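Local coordinates for IroE-like serine hydrolase (Shewanella oneidensis, PDB 3GFF), which probably hydrolyses ester bonds as a serine hydrolase of the esterase D family with an alpha/beta-hydrolase fold, at residues Ala42-Tyr47 and Pro74-Val79; Glu34-Ser39 and Gln132-Gly137; Glu11-Arg16 and Ile30-Gly35; Ala59-Phe64 and Gly254-Ile259. All coordinates share one frame; numbering follows the deposited sequence.

Contact 1 (Ala42-Tyr47 and Pro74-Val79)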
# COMPACT_ATOMS: atom_id res chain seq x y z
N ALA A 42 -11.71 -17.37 -15.91
CA ALA A 42 -10.32 -17.24 -16.32
C ALA A 42 -9.94 -15.84 -15.90
O ALA A 42 -10.73 -14.93 -16.08
CB ALA A 42 -10.17 -17.44 -17.84
N TYR A 43 -8.73 -15.67 -15.38
CA TYR A 43 -8.22 -14.40 -14.85
C TYR A 43 -7.00 -13.85 -15.60
O TYR A 43 -6.28 -14.59 -16.27
CB TYR A 43 -7.81 -14.63 -13.39
CG TYR A 43 -8.98 -15.10 -12.55
CD1 TYR A 43 -9.86 -14.18 -11.97
CD2 TYR A 43 -9.24 -16.45 -12.38
CE1 TYR A 43 -10.95 -14.60 -11.23
CE2 TYR A 43 -10.33 -16.89 -11.62
CZ TYR A 43 -11.18 -15.96 -11.06
OH TYR A 43 -12.27 -16.38 -10.33
N PRO A 44 -6.76 -12.53 -15.49
CA PRO A 44 -5.51 -12.01 -16.01
C PRO A 44 -4.35 -12.46 -15.14
O PRO A 44 -4.55 -12.91 -14.02
CB PRO A 44 -5.66 -10.49 -15.88
CG PRO A 44 -6.94 -10.25 -15.18
CD PRO A 44 -7.62 -11.50 -14.88
N VAL A 45 -3.14 -12.30 -15.64
CA VAL A 45 -1.97 -12.70 -14.89
C VAL A 45 -1.06 -11.50 -14.73
O VAL A 45 -0.68 -10.87 -15.73
CB VAL A 45 -1.20 -13.86 -15.56
CG1 VAL A 45 -0.01 -14.36 -14.62
CG2 VAL A 45 -2.14 -15.02 -15.92
N VAL A 46 -0.73 -11.19 -13.48
CA VAL A 46 0.18 -10.07 -13.19
C VAL A 46 1.50 -10.70 -12.78
O VAL A 46 1.63 -11.36 -11.75
CB VAL A 46 -0.40 -9.07 -12.12
CG1 VAL A 46 0.61 -7.99 -11.81
CG2 VAL A 46 -1.70 -8.36 -12.65
N TYR A 47 2.48 -10.53 -13.65
CA TYR A 47 3.84 -11.04 -13.38
C TYR A 47 4.67 -9.97 -12.67
O TYR A 47 4.84 -8.89 -13.20
CB TYR A 47 4.53 -11.41 -14.69
CG TYR A 47 4.01 -12.68 -15.35
CD1 TYR A 47 2.93 -12.63 -16.21
CD2 TYR A 47 4.65 -13.90 -15.19
CE1 TYR A 47 2.48 -13.73 -16.86
CE2 TYR A 47 4.21 -15.03 -15.82
CZ TYR A 47 3.11 -14.94 -16.65
OH TYR A 47 2.62 -16.02 -17.33
N PRO A 74 -10.01 -5.77 -10.61
CA PRO A 74 -10.54 -7.12 -10.69
C PRO A 74 -9.60 -8.16 -10.06
O PRO A 74 -8.45 -7.85 -9.69
CB PRO A 74 -10.71 -7.35 -12.20
CG PRO A 74 -9.82 -6.42 -12.86
CD PRO A 74 -9.48 -5.31 -11.90
N LYS A 75 -10.10 -9.38 -9.93
CA LYS A 75 -9.29 -10.48 -9.42
C LYS A 75 -8.21 -10.86 -10.43
O LYS A 75 -8.45 -10.85 -11.61
CB LYS A 75 -10.20 -11.68 -9.13
CG LYS A 75 -11.27 -11.44 -8.03
CD LYS A 75 -10.64 -11.38 -6.69
CE LYS A 75 -11.66 -11.40 -5.53
NZ LYS A 75 -12.52 -10.18 -5.47
N VAL A 76 -7.00 -11.16 -9.98
CA VAL A 76 -5.92 -11.58 -10.88
C VAL A 76 -5.14 -12.77 -10.29
O VAL A 76 -5.27 -13.05 -9.10
CB VAL A 76 -4.90 -10.46 -11.11
CG1 VAL A 76 -5.60 -9.20 -11.71
CG2 VAL A 76 -4.17 -10.11 -9.79
N ILE A 77 -4.38 -13.44 -11.15
CA ILE A 77 -3.42 -14.49 -10.80
C ILE A 77 -2.11 -13.70 -10.68
O ILE A 77 -1.76 -12.95 -11.58
CB ILE A 77 -3.29 -15.58 -11.91
CG1 ILE A 77 -4.59 -16.41 -12.00
CG2 ILE A 77 -2.08 -16.51 -11.65
CD1 ILE A 77 -4.69 -17.30 -13.20
N ILE A 78 -1.45 -13.80 -9.53
CA ILE A 78 -0.20 -13.08 -9.29
C ILE A 78 0.96 -14.07 -9.39
O ILE A 78 0.95 -15.10 -8.70
CB ILE A 78 -0.15 -12.42 -7.91
CG1 ILE A 78 -1.46 -11.67 -7.65
CG2 ILE A 78 1.04 -11.45 -7.83
CD1 ILE A 78 -1.55 -11.03 -6.30
N VAL A 79 1.90 -13.79 -10.29
CA VAL A 79 3.10 -14.60 -10.44
C VAL A 79 4.32 -13.76 -10.05
O VAL A 79 4.58 -12.76 -10.68
CB VAL A 79 3.27 -15.12 -11.88
CG1 VAL A 79 4.57 -15.93 -11.99
CG2 VAL A 79 2.11 -16.00 -12.23

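Contact 2 (Glu34-Ser39 and Gln132-Gly137)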
# COMPACT_ATOMS: atom_id res chain seq x y z
N GLU A 34 -9.04 -14.97 -4.76
CA GLU A 34 -10.01 -15.60 -3.94
C GLU A 34 -11.21 -15.91 -4.85
O GLU A 34 -11.53 -15.15 -5.78
CB GLU A 34 -10.32 -14.83 -2.66
CG GLU A 34 -10.74 -13.40 -2.72
CD GLU A 34 -10.79 -12.75 -1.29
OE1 GLU A 34 -10.85 -13.47 -0.26
OE2 GLU A 34 -10.76 -11.51 -1.20
N GLY A 35 -11.80 -17.08 -4.60
CA GLY A 35 -12.88 -17.64 -5.39
C GLY A 35 -12.36 -18.48 -6.54
O GLY A 35 -13.15 -19.09 -7.24
N TYR A 36 -11.03 -18.53 -6.76
CA TYR A 36 -10.47 -19.28 -7.88
C TYR A 36 -11.09 -20.68 -8.10
O TYR A 36 -11.63 -20.97 -9.17
CB TYR A 36 -8.94 -19.39 -7.79
CG TYR A 36 -8.38 -20.05 -9.02
CD1 TYR A 36 -8.22 -19.34 -10.22
CD2 TYR A 36 -8.06 -21.41 -9.01
CE1 TYR A 36 -7.75 -19.98 -11.38
CE2 TYR A 36 -7.59 -22.04 -10.15
CZ TYR A 36 -7.43 -21.34 -11.32
OH TYR A 36 -6.97 -22.02 -12.44
N ALA A 37 -11.04 -21.54 -7.08
CA ALA A 37 -11.57 -22.89 -7.14
C ALA A 37 -13.08 -23.01 -7.34
O ALA A 37 -13.57 -24.08 -7.70
CB ALA A 37 -11.15 -23.69 -5.87
N GLN A 38 -13.81 -21.90 -7.22
CA GLN A 38 -15.28 -21.93 -7.23
C GLN A 38 -16.02 -21.73 -8.55
O GLN A 38 -17.25 -21.77 -8.57
CB GLN A 38 -15.79 -20.99 -6.15
CG GLN A 38 -15.38 -21.43 -4.74
CD GLN A 38 -15.79 -20.46 -3.66
OE1 GLN A 38 -15.30 -19.34 -3.59
NE2 GLN A 38 -16.63 -20.91 -2.76
N SER A 39 -15.30 -21.56 -9.65
CA SER A 39 -15.94 -21.44 -10.95
C SER A 39 -14.95 -21.80 -12.06
O SER A 39 -13.84 -22.21 -11.77
CB SER A 39 -16.47 -20.01 -11.18
OG SER A 39 -15.42 -19.08 -11.37
N GLN A 132 -1.44 -24.84 -16.36
CA GLN A 132 -1.86 -25.19 -15.01
C GLN A 132 -3.05 -24.36 -14.50
O GLN A 132 -3.91 -24.86 -13.76
CB GLN A 132 -0.69 -25.02 -14.02
CG GLN A 132 0.45 -26.00 -14.29
CD GLN A 132 1.73 -25.73 -13.49
OE1 GLN A 132 1.87 -24.72 -12.78
NE2 GLN A 132 2.69 -26.69 -13.60
N LEU A 133 -3.11 -23.09 -14.90
CA LEU A 133 -4.19 -22.23 -14.44
C LEU A 133 -5.08 -21.68 -15.57
O LEU A 133 -4.70 -21.65 -16.74
CB LEU A 133 -3.60 -21.07 -13.64
CG LEU A 133 -2.59 -21.36 -12.50
CD1 LEU A 133 -1.92 -20.04 -12.10
CD2 LEU A 133 -3.20 -22.04 -11.29
N ARG A 134 -6.26 -21.21 -15.17
CA ARG A 134 -7.22 -20.61 -16.10
C ARG A 134 -6.92 -19.13 -16.26
O ARG A 134 -7.31 -18.29 -15.41
CB ARG A 134 -8.64 -20.84 -15.61
CG ARG A 134 -9.03 -22.34 -15.51
CD ARG A 134 -10.54 -22.49 -15.18
NE ARG A 134 -10.93 -21.56 -14.12
CZ ARG A 134 -10.85 -21.80 -12.81
NH1 ARG A 134 -10.49 -22.98 -12.34
NH2 ARG A 134 -11.20 -20.85 -11.96
N THR A 135 -6.18 -18.82 -17.33
CA THR A 135 -5.76 -17.47 -17.65
C THR A 135 -6.60 -16.94 -18.81
O THR A 135 -6.97 -17.70 -19.70
CB THR A 135 -4.28 -17.43 -17.99
OG1 THR A 135 -4.05 -18.13 -19.23
CG2 THR A 135 -3.48 -18.08 -16.85
N ASN A 136 -6.84 -15.64 -18.84
CA ASN A 136 -7.76 -15.04 -19.82
C ASN A 136 -7.17 -14.24 -20.99
O ASN A 136 -7.92 -13.59 -21.72
CB ASN A 136 -8.80 -14.17 -19.11
CG ASN A 136 -8.25 -12.84 -18.61
OD1 ASN A 136 -7.15 -12.44 -18.97
ND2 ASN A 136 -9.07 -12.12 -17.83
N GLY A 137 -5.85 -14.29 -21.16
CA GLY A 137 -5.21 -13.60 -22.29
C GLY A 137 -4.68 -12.23 -21.98
O GLY A 137 -3.98 -11.65 -22.79
O HOH W 1 -6.36 -24.50 -12.46

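Contact 3 (Glu11-Arg16 and Ile30-Gly35)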
# COMPACT_ATOMS: atom_id res chain seq x y z
N GLU A 11 -1.01 -16.07 0.75
CA GLU A 11 -1.15 -17.57 0.55
C GLU A 11 -0.83 -17.96 -0.88
O GLU A 11 -1.68 -17.98 -1.78
CB GLU A 11 -2.53 -18.11 0.94
CG GLU A 11 -2.65 -19.61 0.68
CD GLU A 11 -3.84 -20.23 1.36
OE1 GLU A 11 -4.39 -19.61 2.31
OE2 GLU A 11 -4.22 -21.35 0.95
N TYR A 12 0.42 -18.30 -1.07
CA TYR A 12 0.90 -18.58 -2.38
C TYR A 12 1.31 -20.05 -2.47
O TYR A 12 1.29 -20.79 -1.50
CB TYR A 12 2.08 -17.64 -2.68
CG TYR A 12 3.17 -17.74 -1.65
CD1 TYR A 12 4.05 -18.84 -1.64
CD2 TYR A 12 3.30 -16.78 -0.64
CE1 TYR A 12 5.04 -18.96 -0.68
CE2 TYR A 12 4.29 -16.90 0.33
CZ TYR A 12 5.16 -17.99 0.30
OH TYR A 12 6.15 -18.10 1.25
N GLN A 13 1.70 -20.43 -3.67
CA GLN A 13 2.13 -21.76 -4.01
C GLN A 13 3.59 -21.57 -4.45
O GLN A 13 3.88 -20.77 -5.33
CB GLN A 13 1.23 -22.18 -5.16
CG GLN A 13 1.12 -23.61 -5.51
CD GLN A 13 -0.11 -23.88 -6.38
OE1 GLN A 13 -0.46 -25.04 -6.62
NE2 GLN A 13 -0.79 -22.81 -6.82
N SER A 14 4.52 -22.25 -3.80
CA SER A 14 5.93 -22.16 -4.18
C SER A 14 6.22 -23.15 -5.32
O SER A 14 6.08 -24.35 -5.16
CB SER A 14 6.84 -22.42 -2.99
OG SER A 14 8.13 -22.82 -3.46
N LYS A 15 6.70 -22.62 -6.43
CA LYS A 15 6.94 -23.38 -7.63
C LYS A 15 8.39 -23.42 -8.14
O LYS A 15 9.20 -22.56 -7.80
CB LYS A 15 6.08 -22.77 -8.74
CG LYS A 15 4.99 -23.65 -9.29
CD LYS A 15 3.91 -24.08 -8.35
CE LYS A 15 3.21 -25.26 -8.98
NZ LYS A 15 4.17 -26.42 -9.14
N ARG A 16 8.67 -24.42 -8.98
CA ARG A 16 9.97 -24.56 -9.65
C ARG A 16 9.82 -25.01 -11.10
O ARG A 16 8.97 -25.85 -11.43
CB ARG A 16 10.88 -25.58 -8.96
CG ARG A 16 11.57 -25.02 -7.77
CD ARG A 16 11.93 -26.09 -6.77
NE ARG A 16 12.14 -25.46 -5.47
CZ ARG A 16 13.31 -25.33 -4.85
NH1 ARG A 16 14.43 -25.86 -5.38
NH2 ARG A 16 13.36 -24.71 -3.66
N ILE A 30 3.13 -18.28 -6.87
CA ILE A 30 1.80 -18.00 -7.45
C ILE A 30 0.78 -17.68 -6.34
O ILE A 30 0.74 -18.40 -5.37
CB ILE A 30 1.23 -19.26 -8.15
CG1 ILE A 30 2.10 -19.72 -9.31
CG2 ILE A 30 -0.19 -19.04 -8.64
CD1 ILE A 30 1.53 -20.97 -10.00
N ALA A 31 -0.01 -16.62 -6.49
CA ALA A 31 -1.11 -16.30 -5.58
C ALA A 31 -2.34 -16.38 -6.47
O ALA A 31 -2.37 -15.75 -7.54
CB ALA A 31 -0.97 -14.88 -4.98
N LEU A 32 -3.30 -17.22 -6.08
CA LEU A 32 -4.53 -17.40 -6.83
C LEU A 32 -5.58 -16.42 -6.25
O LEU A 32 -5.60 -16.17 -5.07
CB LEU A 32 -5.01 -18.86 -6.74
CG LEU A 32 -4.15 -19.93 -7.43
CD1 LEU A 32 -4.72 -21.29 -7.15
CD2 LEU A 32 -4.06 -19.71 -8.97
N PRO A 33 -6.45 -15.88 -7.10
CA PRO A 33 -7.44 -14.98 -6.56
C PRO A 33 -8.42 -15.70 -5.68
O PRO A 33 -8.58 -16.93 -5.78
CB PRO A 33 -8.14 -14.43 -7.81
CG PRO A 33 -7.97 -15.43 -8.80
CD PRO A 33 -6.62 -16.07 -8.55
N GLU A 34 -9.04 -14.97 -4.76
CA GLU A 34 -10.01 -15.60 -3.94
C GLU A 34 -11.21 -15.91 -4.85
O GLU A 34 -11.53 -15.15 -5.78
CB GLU A 34 -10.32 -14.83 -2.66
CG GLU A 34 -10.74 -13.40 -2.72
CD GLU A 34 -10.79 -12.75 -1.29
OE1 GLU A 34 -10.85 -13.47 -0.26
OE2 GLU A 34 -10.76 -11.51 -1.20
N GLY A 35 -11.80 -17.08 -4.60
CA GLY A 35 -12.88 -17.64 -5.39
C GLY A 35 -12.36 -18.48 -6.54
O GLY A 35 -13.15 -19.09 -7.24
O HOH W 2 -2.63 -19.20 -3.72

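Contact 4 (Ala59-Phe64 and Gly254-Ile259)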
# COMPACT_ATOMS: atom_id res chain seq x y z
N ALA A 59 1.80 -8.40 -3.74
CA ALA A 59 0.71 -9.37 -3.70
C ALA A 59 -0.38 -9.01 -2.60
O ALA A 59 -1.58 -9.09 -2.88
CB ALA A 59 1.25 -10.81 -3.52
N SER A 60 0.03 -8.58 -1.39
CA SER A 60 -0.99 -8.19 -0.37
C SER A 60 -1.80 -6.94 -0.81
O SER A 60 -3.00 -6.83 -0.53
CB SER A 60 -0.40 -8.01 1.04
OG SER A 60 0.58 -7.00 1.11
N LEU A 61 -1.14 -6.01 -1.49
CA LEU A 61 -1.82 -4.82 -1.98
C LEU A 61 -2.80 -5.26 -3.08
O LEU A 61 -3.99 -4.95 -3.02
CB LEU A 61 -0.80 -3.77 -2.45
CG LEU A 61 -1.37 -2.57 -3.19
CD1 LEU A 61 -2.39 -1.84 -2.27
CD2 LEU A 61 -0.25 -1.65 -3.73
N LEU A 62 -2.32 -6.02 -4.04
CA LEU A 62 -3.17 -6.49 -5.14
C LEU A 62 -4.44 -7.25 -4.69
O LEU A 62 -5.54 -6.98 -5.19
CB LEU A 62 -2.37 -7.29 -6.17
CG LEU A 62 -1.38 -6.47 -6.99
CD1 LEU A 62 -0.46 -7.38 -7.74
CD2 LEU A 62 -2.09 -5.54 -7.95
N GLN A 63 -4.27 -8.20 -3.78
CA GLN A 63 -5.40 -8.92 -3.21
C GLN A 63 -6.29 -7.97 -2.41
O GLN A 63 -7.48 -8.12 -2.42
CB GLN A 63 -4.89 -10.05 -2.31
CG GLN A 63 -4.24 -11.23 -3.06
CD GLN A 63 -5.23 -12.31 -3.52
OE1 GLN A 63 -6.24 -12.61 -2.84
NE2 GLN A 63 -4.92 -12.96 -4.66
N PHE A 64 -5.72 -7.01 -1.68
CA PHE A 64 -6.51 -6.04 -0.93
C PHE A 64 -7.38 -5.20 -1.88
O PHE A 64 -8.57 -5.06 -1.69
CB PHE A 64 -5.64 -5.13 -0.04
CG PHE A 64 -6.42 -4.01 0.64
CD1 PHE A 64 -7.02 -4.20 1.86
CD2 PHE A 64 -6.54 -2.77 0.01
CE1 PHE A 64 -7.73 -3.20 2.47
CE2 PHE A 64 -7.26 -1.76 0.60
CZ PHE A 64 -7.85 -1.98 1.84
N GLY A 254 3.63 3.15 -6.49
CA GLY A 254 3.73 3.09 -7.96
C GLY A 254 2.81 2.00 -8.52
O GLY A 254 2.12 2.22 -9.51
N LEU A 255 2.82 0.83 -7.89
CA LEU A 255 1.90 -0.26 -8.26
C LEU A 255 0.47 0.15 -7.85
O LEU A 255 -0.48 -0.02 -8.60
CB LEU A 255 2.29 -1.56 -7.55
CG LEU A 255 1.38 -2.81 -7.74
CD1 LEU A 255 1.44 -3.39 -9.19
CD2 LEU A 255 1.75 -3.94 -6.71
N TYR A 256 0.32 0.71 -6.66
CA TYR A 256 -0.98 1.15 -6.23
C TYR A 256 -1.66 2.00 -7.31
O TYR A 256 -2.76 1.70 -7.78
CB TYR A 256 -0.87 1.91 -4.92
CG TYR A 256 -2.21 2.25 -4.30
CD1 TYR A 256 -2.92 3.40 -4.68
CD2 TYR A 256 -2.78 1.43 -3.33
CE1 TYR A 256 -4.17 3.71 -4.10
CE2 TYR A 256 -4.01 1.71 -2.78
CZ TYR A 256 -4.71 2.85 -3.16
OH TYR A 256 -5.94 3.13 -2.55
N ASP A 257 -0.97 3.04 -7.78
CA ASP A 257 -1.58 3.95 -8.72
C ASP A 257 -1.59 3.40 -10.12
O ASP A 257 -2.50 3.73 -10.92
CB ASP A 257 -0.86 5.26 -8.73
CG ASP A 257 -1.06 6.04 -7.49
OD1 ASP A 257 -2.17 5.94 -6.86
OD2 ASP A 257 -0.11 6.81 -7.18
N GLY A 258 -0.56 2.61 -10.43
CA GLY A 258 -0.43 2.03 -11.75
C GLY A 258 -1.51 1.03 -12.06
O GLY A 258 -2.12 1.09 -13.11
N ILE A 259 -1.78 0.13 -11.12
CA ILE A 259 -2.75 -0.96 -11.30
C ILE A 259 -4.18 -0.46 -11.24
O ILE A 259 -5.05 -1.04 -11.88
CB ILE A 259 -2.52 -2.13 -10.27
CG1 ILE A 259 -2.96 -3.47 -10.87
CG2 ILE A 259 -3.16 -1.82 -8.93
CD1 ILE A 259 -2.11 -3.87 -12.14

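Contact 1 (Ala42-Tyr47 and Pro74-Val79)
Ile77 O receives two donors from the neighbouring strand: the amide Val46 N, 2.8 Å from Ile77 O and almost in line with the carbonyl (174° at the oxygen), and the CA-H of Val45, a weaker partner. Val46 O repeats the scheme one step further on, accepting Val79 N at 2.8 Å and facing the CA-H of Ile78. Proline has no amide hydrogen, but Pro44 O still serves as acceptor for Ile77 N, at 2.9 Å. The ladder is parallel, pairing Val45, Val46 and Tyr47 with Ile77, Ile78 and Val79, and the axes of the short strand segments run at 22° to each other.

Branched residues suit this buried sheet. Val45 CG1, anti to the backbone N (chi1 -175°), meets Val79 CG2 at 3.6 Å on the face that also carries Ile77 and Tyr47. The Tyr47 ring lies alongside Val79, Tyr47 CD2 being 3.8 Å from Val79 CB, and helix 114-132 packs on it through Ala126 and Ile129. An alanine at Tyr47 would lose the ring's packing on Val79, Ala126 and Ile129 and probably open a gap where the ring lies. On the other face Val46 CG2 touches Val76 CG1, which also rests on Pro44 CG at 3.9 Å.

Ahead of the ladder, Tyr43 brings its ring edge to the Lys75 backbone, Tyr43 CD1 standing 3.6 Å from Lys75 O near the ring plane, while its hydroxyl bonds to Gln300. The two strands, with helix 51-65 between them in sequence, form a beta-alpha-beta crossover, the building unit of the alpha/beta-hydrolase sheet.

Contact 2 (Glu34-Ser39 and Gln132-Gly137)
Tyr36 and Arg134 keep their CA atoms 8.9 Å apart, the first in a short 3-10 turn with a Gln38 N to Gly35 O bond, the second in the extended chain entering strand 135-136, and it is left to side chains to bridge the gap. The guanidinium of Arg134 lies flat over one face of the Tyr36 ring, the planes only 15° apart and Arg134 CZ 4.1 Å from the centroid of the Tyr36 ring, an offset cation-pi stack. Arg134 NH2, poised above the rim near Tyr36 CE1, also donates to Tyr36 O at 2.8 Å, with the oxygen in the guanidinium plane. A bend at chi3 (-45°) turns NE out of line with the preceding chain, and NE bonds to Glu41 O. Ser39 O sits over the opposite guanidinium face, 3.2 Å from Arg134 CZ; the angles are poor for a hydrogen bond, but the carbonyl would probably favour the positive charge.

The tyrosine hydroxyl makes the second link: Tyr36 OH accepts Arg134 N at 2.9 Å, and a water 2.6 Å from Tyr36 OH donates a hydrogen bond to Gln132 O. Arginine thus pairs with tyrosine through both ring and hydroxyl. A phenylalanine at Tyr36 would keep the stacking face but would probably leave Arg134 N without its acceptor and the water without its link to the ring.

Leu133, whose CA lies 3.4 Å from Tyr36 OH, packs on Ile30 of strand 24-31, on Leu32 just after it, and on Ile77. The turn links strands 24-31 and 43-48, while the chain after helix 114-132 bonds through Arg134 and Asn136 to the backbone of Tyr43 in strand 43-48.

Contact 3 (Glu11-Arg16 and Ile30-Gly35)
Gln13 and Ile30 face each other in the antiparallel beta hairpin of strands 12-19 and 24-31, at the edge of the central sheet. They form a hydrogen-bonded pair: Gln13 N donates to Ile30 O at 2.8 Å, and Ile30 N returns the bond to Gln13 O at 3.0 Å. In both bonds the donor lies in the plane of the carbonyl that receives it. On its other side strand 24-31 joins the rest of the sheet, Ala31 bonding to Ile78 of strand 77-81, while the Arg16-Glu27 salt bridge spans the hairpin further along.

Close carbon-oxygen packing comes next. Tyr12 CB is 3.1 Å from Ile30 O, a tight approach. Chi1 (56°) sets Tyr12 CG between the backbone N and the carbonyl carbon; the side chain leads away from 30-35 and touches Val29 and Phe55.

Apolar contacts are few and loose. Ile30, the buried member, lies under the stems of longer polar residues: its CB is 4.2 Å from Gln13 CB, and its CD1 is 4.2 Å from Lys15 CD. Such side chains suit a partly exposed edge strand, since their carbons can cover isoleucine; the end of Lys15 leads away, and Gln13 NE2 comes to 4.2 Å from Leu32 CD1.

Past the paired residues a water links the two chain segments, donating to Glu11 O at a short 2.5 Å and accepting Leu32 N at 3.2 Å.

Contact 4 (Ala59-Phe64 and Gly254-Ile259)
Leu61 fits its forked end against Tyr256, one methyl at the ring edge and the other beside Tyr256 CB: Leu61 CD1 lies 3.5 Å from Tyr256 CD2, near the ring plane, while Leu61 CD2 rests 3.8 Å from Tyr256 CB. Leu61 CG stands anti to the backbone N (chi1 171°), on a side chain that starts out straight toward the other helix. In return Leu255 CD2 enters the shallow hollow between the two leucines of helix 51-65, 4.0 Å from Leu62 CG and 4.3 Å from Leu61 CD2.

The axes of the two short helical segments approach to 10.5 Å and cross at -34°; both helices belong to the layer packed against one face of the alpha/beta-hydrolase sheet, and Leu62 and Ala59 turn to Ile78 of strand 77-81. Leucine and isoleucine, with their branched ends, suit this buried seam. Leu62 CD2 nests against the fork of Ile259, 3.7 Å from Ile259 CG1 and 4.0 Å from Ile259 CG2, with Ile73 of a loop touching both residues. The hydroxyl of Tyr256 bonds to Glu245 of the second subunit, and Leu61 packs on His252 of that same subunit.

Overall arrangement
Contacts 1 to 3 share the central mixed sheet or its flanking loops. Contact 3 pairs the edge strand 12-19 with 24-31; contact 1 lies further in, about 10 Å away between centres, because strand 77-81 neighbours strand 24-31. Contact 2 lies about 9 Å from contact 1 and shares Glu34 and Gly35 with contact 3, holding the loop that follows strand 24-31. In contact 4, about 12 Å from contact 1, helix 51-65 packs on Ile78 and Val46, and the pair takes part in contacts with the second subunit. Along the chain, contact 3 closes before contact 1 opens, contact 1 is nested inside contact 2, and contact 4 reaches helix 250-263, so hairpin, crossover and helix layer join into one core.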